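Local coordinates for 2-c-methyl-d-erythritol 4-phosphate cytidylyltransferase (Streptococcus pneumoniae, PDB 2VSH), which transfers the cytidylyl group of CTP to D-ribitol 5-phosphate, making CDP-ribitol for teichoic acid precursors, at residues S114-I119 with Q167-Q172. Numbering follows the deposited sequence.
Sequences SVRPFI and QGQTPQ
R116 reaches out of the loop after strand 108-113 to lie against Q169 and T170 on the neighbouring antiparallel strand 165-175, in the GT-A-like mixed sheet of an IspD/TarI cytidylyltransferase. No direct hydrogen bond joins the two segments; at the Q167 and G168 end a water bridges them. It sits at the guanidinium edge, in plane, and accepts from R116 NH2 at 3.0 Å. Q167 OE1 and G168 O, the latter 2.9 Å from the water, can receive its protons, though more acceptors lie in reach than protons. Backbone hydrogen bonds from G168 to the second subunit place this end at the dimer interface. Q169 crosses R116 at about a right angle, its CB 3.7 Å from R116 NH1, while its CA lies over one guanidinium face. The Q169 amide, turned 46° from the guanidinium, bonds E214 O through NE2 and N217 ND2 through OE1; N217 O takes R116 NH1. At T170 the strand turns a corner, and the backbone N sits over the same guanidinium face, buried and without a partner. With CG beside its own backbone N (chi1 -78°) and the chain extended to NE, R116 brings CD to 3.5 Å from T170 OG1. D113 forms a salt bridge with R116 NE and a backbone N hydrogen bond with T170 OG1. S114 probably binds CTP, and the T170 side chain lies about 4 Å from that of R86, assigned to the same site. I119, closing the type I turn from R116, sends the tip of its extended chain against CG and CD of cis-P171, CD1 lying a tight 3.4 Å from P171 CG.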
loop_
_atom_site.group_PDB
_atom_site.type_symbol
_atom_site.label_atom_id
_atom_site.label_comp_id
_atom_site.label_asym_id
_atom_site.label_seq_id
_atom_site.Cartn_x
_atom_site.Cartn_y
_atom_site.Cartn_z
ATOM N N SER A 114 -14.741 -7.831 -7.288
ATOM C CA SER A 114 -14.585 -8.880 -8.314
ATOM C C SER A 114 -13.134 -9.249 -8.571
ATOM O O SER A 114 -12.847 -10.394 -8.912
ATOM C CB SER A 114 -15.218 -8.465 -9.637
ATOM O OG SER A 114 -14.551 -7.326 -10.133
ATOM N N VAL A 115 -12.235 -8.271 -8.424
ATOM C CA VAL A 115 -10.803 -8.470 -8.712
ATOM C C VAL A 115 -9.980 -8.927 -7.507
ATOM O O VAL A 115 -8.745 -8.803 -7.479
ATOM C CB VAL A 115 -10.162 -7.222 -9.341
ATOM C CG1 VAL A 115 -10.670 -7.032 -10.776
ATOM C CG2 VAL A 115 -10.400 -5.967 -8.447
ATOM N N ARG A 116 -10.672 -9.473 -6.525
ATOM C CA ARG A 116 -10.030 -10.131 -5.395
ATOM C C ARG A 116 -10.342 -11.638 -5.424
ATOM O O ARG A 116 -11.127 -12.120 -4.608
ATOM C CB ARG A 116 -10.475 -9.509 -4.080
ATOM C CG ARG A 116 -9.792 -8.174 -3.753
ATOM C CD ARG A 116 -10.109 -7.747 -2.331
ATOM N NE ARG A 116 -9.849 -6.320 -2.131
ATOM C CZ ARG A 116 -8.733 -5.807 -1.620
ATOM N NH1 ARG A 116 -7.736 -6.589 -1.247
ATOM N NH2 ARG A 116 -8.609 -4.494 -1.487
ATOM N N PRO A 117 -9.728 -12.380 -6.375
ATOM C CA PRO A 117 -10.072 -13.808 -6.529
ATOM C C PRO A 117 -9.513 -14.739 -5.445
ATOM O O PRO A 117 -9.887 -15.929 -5.419
ATOM C CB PRO A 117 -9.485 -14.168 -7.897
ATOM C CG PRO A 117 -8.357 -13.216 -8.096
ATOM C CD PRO A 117 -8.693 -11.953 -7.331
ATOM N N PHE A 118 -8.650 -14.224 -4.557
ATOM C CA PHE A 118 -7.980 -15.095 -3.579
ATOM C C PHE A 118 -8.640 -15.097 -2.205
ATOM O O PHE A 118 -8.041 -15.542 -1.220
ATOM C CB PHE A 118 -6.495 -14.750 -3.462
ATOM C CG PHE A 118 -5.768 -14.838 -4.770
ATOM C CD1 PHE A 118 -5.567 -16.073 -5.387
ATOM C CD2 PHE A 118 -5.291 -13.691 -5.389
ATOM C CE1 PHE A 118 -4.904 -16.157 -6.625
ATOM C CE2 PHE A 118 -4.618 -13.767 -6.624
ATOM C CZ PHE A 118 -4.422 -15.001 -7.227
ATOM N N ILE A 119 -9.879 -14.617 -2.156
ATOM C CA ILE A 119 -10.691 -14.699 -0.944
ATOM C C ILE A 119 -10.873 -16.181 -0.638
ATOM O O ILE A 119 -10.911 -17.007 -1.553
ATOM C CB ILE A 119 -12.065 -13.983 -1.144
ATOM C CG1 ILE A 119 -12.906 -13.982 0.155
ATOM C CG2 ILE A 119 -12.801 -14.563 -2.390
ATOM C CD1 ILE A 119 -14.264 -13.322 0.025
ATOM N N GLN A 167 -4.530 -2.156 6.547
ATOM C CA GLN A 167 -4.878 -2.058 5.134
ATOM C C GLN A 167 -6.278 -2.649 4.945
ATOM O O GLN A 167 -6.544 -3.800 5.329
ATOM C CB GLN A 167 -3.861 -2.799 4.259
ATOM C CG GLN A 167 -4.276 -2.940 2.797
ATOM C CD GLN A 167 -3.506 -4.026 2.063
ATOM O OE1 GLN A 167 -4.067 -5.060 1.681
ATOM N NE2 GLN A 167 -2.214 -3.800 1.866
ATOM N N GLY A 168 -7.170 -1.842 4.379
ATOM C CA GLY A 168 -8.547 -2.245 4.149
ATOM C C GLY A 168 -8.632 -3.152 2.951
ATOM O O GLY A 168 -8.072 -2.856 1.903
ATOM N N GLN A 169 -9.344 -4.264 3.110
ATOM C CA GLN A 169 -9.584 -5.179 2.014
ATOM C C GLN A 169 -11.085 -5.345 1.875
ATOM O O GLN A 169 -11.842 -4.544 2.405
ATOM C CB GLN A 169 -8.916 -6.528 2.278
ATOM C CG GLN A 169 -7.416 -6.459 2.583
ATOM C CD GLN A 169 -6.785 -7.849 2.720
ATOM O OE1 GLN A 169 -7.420 -8.798 3.195
ATOM N NE2 GLN A 169 -5.537 -7.971 2.285
ATOM N N THR A 170 -11.511 -6.372 1.146
ATOM C CA THR A 170 -12.891 -6.838 1.218
ATOM C C THR A 170 -12.840 -8.349 1.503
ATOM O O THR A 170 -11.797 -8.959 1.287
ATOM C CB THR A 170 -13.742 -6.444 -0.025
ATOM O OG1 THR A 170 -13.400 -7.239 -1.169
ATOM C CG2 THR A 170 -13.616 -4.939 -0.349
ATOM N N PRO A 171 -13.953 -8.962 1.967
ATOM C CA PRO A 171 -15.330 -8.459 2.186
ATOM C C PRO A 171 -15.585 -7.289 3.145
ATOM O O PRO A 171 -14.797 -6.994 4.046
ATOM C CB PRO A 171 -16.098 -9.708 2.662
ATOM C CG PRO A 171 -15.353 -10.849 2.130
ATOM C CD PRO A 171 -13.883 -10.413 2.214
ATOM N N GLN A 172 -16.708 -6.628 2.895
ATOM C CA GLN A 172 -17.339 -5.713 3.817
ATOM C C GLN A 172 -18.782 -6.191 3.932
ATOM O O GLN A 172 -19.488 -6.326 2.924
ATOM C CB GLN A 172 -17.257 -4.277 3.297
ATOM C CG GLN A 172 -15.832 -3.810 3.084
ATOM C CD GLN A 172 -15.704 -2.354 2.638
ATOM O OE1 GLN A 172 -14.785 -1.659 3.060
ATOM N NE2 GLN A 172 -16.607 -1.899 1.776
HETATM O O HOH W 1 -6.107 -3.892 0.079
#